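Local coordinates for endo-1,4-b-d-mannanase (Trichoderma reesei, PDB 1QNR), which hydrolyses the internal beta-1,4-mannosidic bonds of mannans as an endo-acting beta-mannanase of glycoside hydrolase family 5, at residues G23-W28 / F274-A279; S40-I45 / D93-S98; R54-N59 / M304-G309. All coordinates share one frame; numbering follows the deposited sequence.

Interaction 1 (G23-W28 / F274-A279)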
# COMPACT_ATOMS: atom_id res chain seq x y z
N GLY A 23 -9.56 -1.34 6.81
CA GLY A 23 -8.45 -2.31 6.68
C GLY A 23 -7.22 -1.86 7.52
O GLY A 23 -7.35 -0.94 8.34
N THR A 24 -6.09 -2.52 7.30
CA THR A 24 -4.86 -2.15 8.06
C THR A 24 -3.61 -2.45 7.21
O THR A 24 -3.68 -3.22 6.25
CB THR A 24 -4.80 -2.97 9.39
OG1 THR A 24 -3.68 -2.49 10.20
CG2 THR A 24 -4.54 -4.49 9.14
N ASN A 25 -2.50 -1.81 7.60
CA ASN A 25 -1.20 -2.09 6.99
C ASN A 25 -0.44 -3.12 7.81
O ASN A 25 -0.40 -3.02 9.07
CB ASN A 25 -0.29 -0.80 6.96
CG ASN A 25 -0.79 0.12 5.86
OD1 ASN A 25 -0.40 0.06 4.67
ND2 ASN A 25 -1.72 1.06 6.18
N CYS A 26 0.09 -4.15 7.15
CA CYS A 26 0.94 -5.19 7.78
C CYS A 26 2.08 -5.53 6.86
O CYS A 26 2.14 -6.60 6.21
CB CYS A 26 0.08 -6.42 8.12
SG CYS A 26 1.09 -7.67 9.08
N TYR A 27 3.05 -4.59 6.69
CA TYR A 27 4.12 -4.80 5.70
C TYR A 27 4.85 -6.10 5.96
O TYR A 27 5.25 -6.80 4.99
CB TYR A 27 5.11 -3.59 5.60
CG TYR A 27 6.15 -3.54 6.71
CD1 TYR A 27 7.35 -4.28 6.57
CD2 TYR A 27 5.95 -2.78 7.84
CE1 TYR A 27 8.28 -4.26 7.63
CE2 TYR A 27 6.87 -2.74 8.88
CZ TYR A 27 8.03 -3.48 8.73
OH TYR A 27 8.99 -3.45 9.77
N TRP A 28 5.02 -6.37 7.25
CA TRP A 28 5.93 -7.41 7.74
C TRP A 28 5.31 -8.80 7.66
O TRP A 28 6.01 -9.85 7.74
CB TRP A 28 6.32 -7.05 9.21
CG TRP A 28 5.16 -6.69 10.12
CD1 TRP A 28 4.76 -5.41 10.44
CD2 TRP A 28 4.24 -7.58 10.83
NE1 TRP A 28 3.62 -5.47 11.28
CE2 TRP A 28 3.31 -6.79 11.52
CE3 TRP A 28 4.12 -9.01 10.93
CZ2 TRP A 28 2.29 -7.29 12.37
CZ3 TRP A 28 3.06 -9.51 11.73
CH2 TRP A 28 2.18 -8.65 12.42
N PHE A 274 -7.93 5.98 1.83
CA PHE A 274 -7.09 6.66 2.84
C PHE A 274 -6.13 5.56 3.36
O PHE A 274 -6.49 4.81 4.30
CB PHE A 274 -8.01 7.24 3.90
CG PHE A 274 -7.47 7.98 5.09
CD1 PHE A 274 -6.19 8.53 5.04
CD2 PHE A 274 -8.24 8.16 6.24
CE1 PHE A 274 -5.75 9.27 6.15
CE2 PHE A 274 -7.80 8.86 7.36
CZ PHE A 274 -6.54 9.44 7.28
N GLU A 275 -5.01 5.36 2.67
CA GLU A 275 -4.25 4.09 2.70
C GLU A 275 -3.22 3.96 3.81
O GLU A 275 -2.86 2.81 4.13
CB GLU A 275 -3.57 3.94 1.32
CG GLU A 275 -2.77 2.64 1.12
CD GLU A 275 -2.12 2.56 -0.26
OE1 GLU A 275 -1.27 3.41 -0.60
OE2 GLU A 275 -2.44 1.52 -0.96
N GLU A 276 -2.75 5.07 4.39
CA GLU A 276 -1.89 5.04 5.57
C GLU A 276 -2.16 6.26 6.44
O GLU A 276 -2.34 7.35 5.84
CB GLU A 276 -0.38 5.07 5.27
CG GLU A 276 0.22 3.91 4.46
CD GLU A 276 1.70 4.03 4.31
OE1 GLU A 276 2.35 4.88 5.02
OE2 GLU A 276 2.35 3.35 3.48
N TYR A 277 -2.09 6.15 7.75
CA TYR A 277 -2.15 7.36 8.61
C TYR A 277 -1.66 6.99 10.02
O TYR A 277 -1.82 5.84 10.46
CB TYR A 277 -3.56 7.96 8.68
CG TYR A 277 -4.66 7.04 9.12
CD1 TYR A 277 -5.04 6.83 10.46
CD2 TYR A 277 -5.44 6.31 8.18
CE1 TYR A 277 -6.08 6.00 10.83
CE2 TYR A 277 -6.48 5.48 8.54
CZ TYR A 277 -6.82 5.29 9.87
OH TYR A 277 -7.86 4.44 10.26
N GLY A 278 -1.15 8.00 10.73
CA GLY A 278 -0.80 7.76 12.15
C GLY A 278 -0.49 9.09 12.81
O GLY A 278 -0.01 10.04 12.15
N ALA A 279 -0.63 9.11 14.13
CA ALA A 279 -0.21 10.24 15.00
C ALA A 279 0.70 9.67 16.07
O ALA A 279 0.31 8.73 16.76
CB ALA A 279 -1.44 10.90 15.62
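Asn25 reaches across to the backbone of Glu275 and lies beside the side chain of Glu276. The backbones stay well apart, with the CA atoms of Asn25 and Glu276 7.3 Å from each other. One hydrogen bond spans the gap, from Asn25 ND2 to Glu275 O at 2.9 Å. It is almost straight, with an N-H...O angle of 176°. The oxygen lies in the plane of the Asn25 amide, and the nitrogen lies in the plane of the Glu275 carbonyl. Donor and acceptor groups are therefore aligned for a good bond.

Glu276 meets the same amide differently. The two side chains cross at about a right angle, and the amide and carboxylate planes are 78° apart. The contact is made by the methylene CG of Glu276. This carbon sits above the amide plane and beyond its outer end, 3.9 Å from both ND2 and OD1 of Asn25. The extended Glu276 chain then carries its carboxylate away from the amide. There OE1 bonds to Tyr243 and OE2 pairs with Arg54. The carboxylate of Glu275 is bound by His241 and Arg54.

The Asn25 amide has its rotation fixed by several partners. ND2 also donates to Phe305 O, and OD1 accepts from Arg54. Asn25 CG sits beside the backbone N (chi1 -75°), and the amide is turned to point its amino group at the carbonyl of Glu275. All three touching residues are buried.

Strands 21-25 and 272-277 are not paired with each other in the parallel sheet. Strand 300-309 runs between them and pairs with both, so Asn25 bridges over an intervening strand. Strand 238-242 flanks 272-277 on its other side, and helix 283-295 packs against Phe274 and Tyr277.

Interaction 2 (S40-I45 / D93-S98)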
# COMPACT_ATOMS: atom_id res chain seq x y z
N SER A 40 -2.18 -16.88 12.78
CA SER A 40 -2.75 -16.22 13.96
C SER A 40 -2.99 -14.73 13.71
O SER A 40 -4.01 -14.18 14.14
CB SER A 40 -1.89 -16.46 15.22
OG SER A 40 -0.55 -16.02 15.06
N THR A 41 -2.09 -14.07 12.99
CA THR A 41 -2.25 -12.64 12.71
C THR A 41 -3.49 -12.39 11.83
O THR A 41 -4.33 -11.50 12.12
CB THR A 41 -0.98 -12.13 12.00
OG1 THR A 41 0.18 -12.37 12.87
CG2 THR A 41 -1.06 -10.61 11.72
N PHE A 42 -3.65 -13.19 10.75
CA PHE A 42 -4.84 -13.01 9.89
C PHE A 42 -6.11 -13.43 10.60
O PHE A 42 -7.19 -12.82 10.33
CB PHE A 42 -4.62 -13.72 8.54
CG PHE A 42 -3.80 -12.95 7.55
CD1 PHE A 42 -3.09 -11.78 7.84
CD2 PHE A 42 -3.78 -13.40 6.22
CE1 PHE A 42 -2.38 -11.05 6.85
CE2 PHE A 42 -3.08 -12.71 5.26
CZ PHE A 42 -2.37 -11.53 5.56
N SER A 43 -6.06 -14.41 11.51
CA SER A 43 -7.27 -14.72 12.30
C SER A 43 -7.71 -13.50 13.09
O SER A 43 -8.88 -13.09 13.16
CB SER A 43 -7.01 -15.96 13.22
OG SER A 43 -8.21 -16.24 14.01
N HIS A 44 -6.78 -12.77 13.73
CA HIS A 44 -7.10 -11.58 14.56
C HIS A 44 -7.61 -10.40 13.73
O HIS A 44 -8.55 -9.69 14.12
CB HIS A 44 -5.81 -11.16 15.30
CG HIS A 44 -5.27 -12.21 16.22
ND1 HIS A 44 -3.97 -12.13 16.65
CD2 HIS A 44 -5.79 -13.33 16.81
CE1 HIS A 44 -3.66 -13.17 17.43
NE2 HIS A 44 -4.76 -13.92 17.55
N ILE A 45 -6.97 -10.18 12.55
CA ILE A 45 -7.47 -9.08 11.67
C ILE A 45 -8.89 -9.41 11.17
O ILE A 45 -9.77 -8.53 11.23
CB ILE A 45 -6.49 -8.94 10.46
CG1 ILE A 45 -5.17 -8.37 10.96
CG2 ILE A 45 -7.06 -8.07 9.33
CD1 ILE A 45 -4.05 -8.33 9.88
N ASP A 93 3.56 -16.55 -1.11
CA ASP A 93 2.47 -17.47 -1.54
C ASP A 93 1.61 -17.87 -0.33
O ASP A 93 0.38 -18.02 -0.42
CB ASP A 93 3.04 -18.77 -2.13
CG ASP A 93 3.76 -18.64 -3.45
OD1 ASP A 93 3.62 -17.61 -4.15
OD2 ASP A 93 4.44 -19.64 -3.83
N TYR A 94 2.23 -18.10 0.85
CA TYR A 94 1.46 -18.50 2.03
C TYR A 94 0.53 -17.39 2.51
O TYR A 94 -0.56 -17.60 3.03
CB TYR A 94 2.36 -19.10 3.15
CG TYR A 94 1.44 -19.78 4.19
CD1 TYR A 94 0.88 -21.04 3.92
CD2 TYR A 94 1.03 -19.14 5.35
CE1 TYR A 94 -0.01 -21.64 4.80
CE2 TYR A 94 0.14 -19.74 6.23
CZ TYR A 94 -0.37 -20.98 5.95
OH TYR A 94 -1.24 -21.63 6.85
N VAL A 95 1.04 -16.11 2.44
CA VAL A 95 0.19 -14.96 2.78
C VAL A 95 -1.05 -14.92 1.91
O VAL A 95 -2.16 -14.69 2.42
CB VAL A 95 1.04 -13.65 2.67
CG1 VAL A 95 0.14 -12.41 2.88
CG2 VAL A 95 2.13 -13.66 3.71
N VAL A 96 -0.88 -15.13 0.59
CA VAL A 96 -2.09 -15.16 -0.27
C VAL A 96 -2.98 -16.39 0.05
O VAL A 96 -4.21 -16.20 0.12
CB VAL A 96 -1.66 -15.21 -1.75
CG1 VAL A 96 -2.85 -15.35 -2.69
CG2 VAL A 96 -0.84 -13.95 -2.09
N GLN A 97 -2.40 -17.55 0.36
CA GLN A 97 -3.17 -18.74 0.76
C GLN A 97 -3.99 -18.44 2.01
O GLN A 97 -5.19 -18.77 2.09
CB GLN A 97 -2.19 -19.95 0.97
CG GLN A 97 -2.97 -21.19 1.46
CD GLN A 97 -2.18 -22.37 1.91
OE1 GLN A 97 -2.70 -23.28 2.69
NE2 GLN A 97 -0.96 -22.56 1.50
N SER A 98 -3.37 -17.79 3.02
CA SER A 98 -4.07 -17.46 4.30
C SER A 98 -5.14 -16.42 4.09
O SER A 98 -6.23 -16.42 4.71
CB SER A 98 -2.97 -17.02 5.32
OG SER A 98 -3.62 -16.81 6.59
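The helical segments 40-45 and 93-98 come closest at Phe42 and Ser98, whose CA atoms are 7.2 Å apart. No hydrogen bond joins them, and the contact rests on the Phe42 ring. CG of Phe42 is anti to the carbonyl carbon (chi1 -81°), and the ring extends toward helix 90-102. The ring touches two residues about one helical turn apart.

The outer part of the ring meets Val95. Phe42 CZ lies 3.8 Å from Val95 CG1, and the two side chains cross at about a right angle. The backbone oxygen of Val95 also approaches the ring edge, near its plane, with O 3.6 Å from Phe42 CE2. Nearer the ring base, Ser98 OG comes obliquely to 3.4 Å from Phe42 CD2. That hydroxyl is hydrogen-bonded to Asp39, on the helix that carries Phe42. Ala99, His102 and Leu104 also pack on Phe42.

Helix 35-47 links strands 21-25 and 52-54, and helix 90-102 lies between strands 52-54 and 105-109. Such packing between successive outer helices belongs to the TIM barrel, the fold of this family.

Interaction 3 (R54-N59 / M304-G309)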
# COMPACT_ATOMS: atom_id res chain seq x y z
N ARG A 54 -2.71 -4.46 3.72
CA ARG A 54 -1.64 -4.01 2.77
C ARG A 54 -0.33 -4.66 3.19
O ARG A 54 0.10 -4.51 4.37
CB ARG A 54 -1.65 -2.48 2.72
CG ARG A 54 -0.61 -1.93 1.68
CD ARG A 54 -1.04 -0.48 1.33
NE ARG A 54 -0.01 0.23 0.52
CZ ARG A 54 0.97 1.00 1.06
NH1 ARG A 54 1.12 1.09 2.39
NH2 ARG A 54 1.74 1.70 0.21
N VAL A 55 0.32 -5.42 2.29
CA VAL A 55 1.59 -6.20 2.63
C VAL A 55 2.65 -5.83 1.61
O VAL A 55 2.30 -5.52 0.43
CB VAL A 55 1.29 -7.73 2.65
CG1 VAL A 55 0.16 -8.04 3.67
CG2 VAL A 55 0.93 -8.31 1.27
N TRP A 56 3.95 -5.92 1.97
CA TRP A 56 4.98 -5.62 0.90
C TRP A 56 5.06 -6.74 -0.13
O TRP A 56 5.16 -7.94 0.19
CB TRP A 56 6.36 -5.39 1.53
CG TRP A 56 6.55 -4.03 2.20
CD1 TRP A 56 7.72 -3.71 2.85
CD2 TRP A 56 5.70 -2.85 2.26
NE1 TRP A 56 7.67 -2.39 3.26
CE2 TRP A 56 6.44 -1.85 2.94
CE3 TRP A 56 4.38 -2.57 1.82
CZ2 TRP A 56 5.96 -0.54 3.16
CZ3 TRP A 56 3.91 -1.24 2.08
CH2 TRP A 56 4.67 -0.22 2.76
N GLY A 57 5.13 -6.36 -1.42
CA GLY A 57 5.36 -7.35 -2.49
C GLY A 57 6.78 -7.34 -3.02
O GLY A 57 7.03 -7.94 -4.11
N PHE A 58 7.72 -6.80 -2.25
CA PHE A 58 9.12 -6.66 -2.60
C PHE A 58 10.01 -6.95 -1.39
O PHE A 58 9.60 -6.82 -0.23
CB PHE A 58 9.43 -5.18 -3.07
CG PHE A 58 8.99 -4.10 -2.07
CD1 PHE A 58 9.84 -3.76 -0.98
CD2 PHE A 58 7.76 -3.47 -2.19
CE1 PHE A 58 9.40 -2.81 -0.06
CE2 PHE A 58 7.33 -2.48 -1.28
CZ PHE A 58 8.17 -2.16 -0.21
N ASN A 59 11.26 -7.36 -1.75
CA ASN A 59 12.35 -7.47 -0.74
C ASN A 59 13.62 -7.61 -1.58
O ASN A 59 14.05 -8.69 -2.04
CB ASN A 59 12.09 -8.69 0.21
CG ASN A 59 13.05 -8.69 1.38
OD1 ASN A 59 14.21 -8.28 1.25
ND2 ASN A 59 12.64 -9.15 2.59
N MET A 304 -7.22 2.66 5.97
CA MET A 304 -6.30 1.62 6.52
C MET A 304 -5.27 2.31 7.38
O MET A 304 -4.35 3.01 6.90
CB MET A 304 -5.58 0.88 5.35
CG MET A 304 -6.64 0.33 4.36
SD MET A 304 -6.02 -0.38 2.82
CE MET A 304 -5.27 -1.83 3.49
N PHE A 305 -5.33 2.12 8.71
CA PHE A 305 -4.34 2.73 9.59
C PHE A 305 -2.96 2.09 9.42
O PHE A 305 -2.82 0.90 9.05
CB PHE A 305 -4.78 2.68 11.08
CG PHE A 305 -4.95 1.28 11.68
CD1 PHE A 305 -6.12 0.55 11.52
CD2 PHE A 305 -3.87 0.68 12.34
CE1 PHE A 305 -6.27 -0.69 12.14
CE2 PHE A 305 -4.04 -0.60 12.94
CZ PHE A 305 -5.22 -1.29 12.80
N TRP A 306 -1.90 2.91 9.71
CA TRP A 306 -0.53 2.38 9.84
C TRP A 306 -0.22 2.29 11.32
O TRP A 306 -0.20 3.39 12.00
CB TRP A 306 0.49 3.32 9.10
CG TRP A 306 1.89 2.75 9.21
CD1 TRP A 306 2.77 2.89 10.25
CD2 TRP A 306 2.58 1.95 8.23
NE1 TRP A 306 3.94 2.21 10.00
CE2 TRP A 306 3.87 1.63 8.73
CE3 TRP A 306 2.23 1.49 6.94
CZ2 TRP A 306 4.78 0.84 8.06
CZ3 TRP A 306 3.19 0.75 6.21
CH2 TRP A 306 4.45 0.41 6.75
N GLN A 307 -0.09 1.12 11.99
CA GLN A 307 -0.06 -0.20 11.34
C GLN A 307 -0.44 -1.26 12.39
O GLN A 307 -0.44 -1.00 13.61
CB GLN A 307 1.36 -0.54 10.84
CG GLN A 307 2.45 -0.61 11.97
CD GLN A 307 3.79 -1.18 11.47
OE1 GLN A 307 3.91 -2.03 10.60
NE2 GLN A 307 4.92 -0.72 12.10
N TRP A 308 -0.78 -2.49 11.90
CA TRP A 308 -1.04 -3.60 12.82
C TRP A 308 0.19 -4.05 13.59
O TRP A 308 1.27 -4.14 13.00
CB TRP A 308 -1.55 -4.80 11.93
CG TRP A 308 -2.21 -5.94 12.70
CD1 TRP A 308 -1.65 -7.08 13.15
CD2 TRP A 308 -3.57 -5.88 13.20
NE1 TRP A 308 -2.62 -7.84 13.83
CE2 TRP A 308 -3.80 -7.08 13.92
CE3 TRP A 308 -4.62 -4.94 13.03
CZ2 TRP A 308 -5.05 -7.40 14.51
CZ3 TRP A 308 -5.86 -5.26 13.63
CH2 TRP A 308 -6.05 -6.48 14.38
N GLY A 309 0.00 -4.35 14.89
CA GLY A 309 1.05 -5.04 15.69
C GLY A 309 0.42 -6.31 16.30
O GLY A 309 -0.77 -6.28 16.61
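Met304 and Arg54 make the apolar part of the contact. The Met304 chain bends at its last torsion (chi3 70°), which turns the methyl toward the base of Arg54. Met304 CE lies 3.7 Å from Arg54 N and 3.8 Å from Arg54 CB. Ile107 of strand 105-109 packs on both side chains.

The aromatic part joins Trp56 and Trp306. Their six-membered rings have centroids 5.9 Å apart and planes at 42°, neither stacked nor T-shaped. The outer corners of the rings do the touching, with Trp56 CH2 3.9 Å from Trp306 CZ3. Trp56 CH2 lies at the edge of the Trp306 ring, near its plane.

The cationic part is looser. Arg54 NH1 also approaches the Trp306 edge, but stays 4.4 Å from CZ3. Within its own segment, the guanidinium has Trp56 CZ3 3.6 Å above its plane, offset toward the rim. The extended Arg54 chain carries this group to its polar partners. Glu165 meets NE and Asn168 meets NH2, with further partners at NE and NH1.

No hydrogen bond crosses between the segments. The indole N-H groups are bound outside them: Trp306 to Asp321, and Trp56 to a glycerol. A cis peptide links Trp306 to Gln307, a feature seen at the end of the eighth strand in related glycosidases. Apolar contacts of the two indoles and the Met304 methyl thus lie beside a cation. Salt bridges and hydrogen bonds hold the guanidinium, with Trp56 CZ3 over one face and Trp306 a looser neighbour. The nearby carboxylates should offset its buried charge.

Interactions 1 and 3 adjoin near the middle of the barrel, their centres 6 Å apart. A salt bridge of 2.8 Å from Arg54 NH1 to Glu276 OE2 joins them. The strands of interaction 1 flank strand 300-309, on which interaction 3 lies. The side chain of Glu276 lies about 3 Å from a glycerol, probably from the crystallisation liquor, and about 5 Å from a bound beta-D-mannopyranose (nearest atoms). This place, at the end of the seventh barrel strand, is consistent with the nucleophile position in family 5. Interaction 2 lies outside the barrel, its centre 16 Å from interaction 1 and 13 Å from interaction 3. Trp308 links it inward, with CE2 3.5 Å from Ile45 CG1.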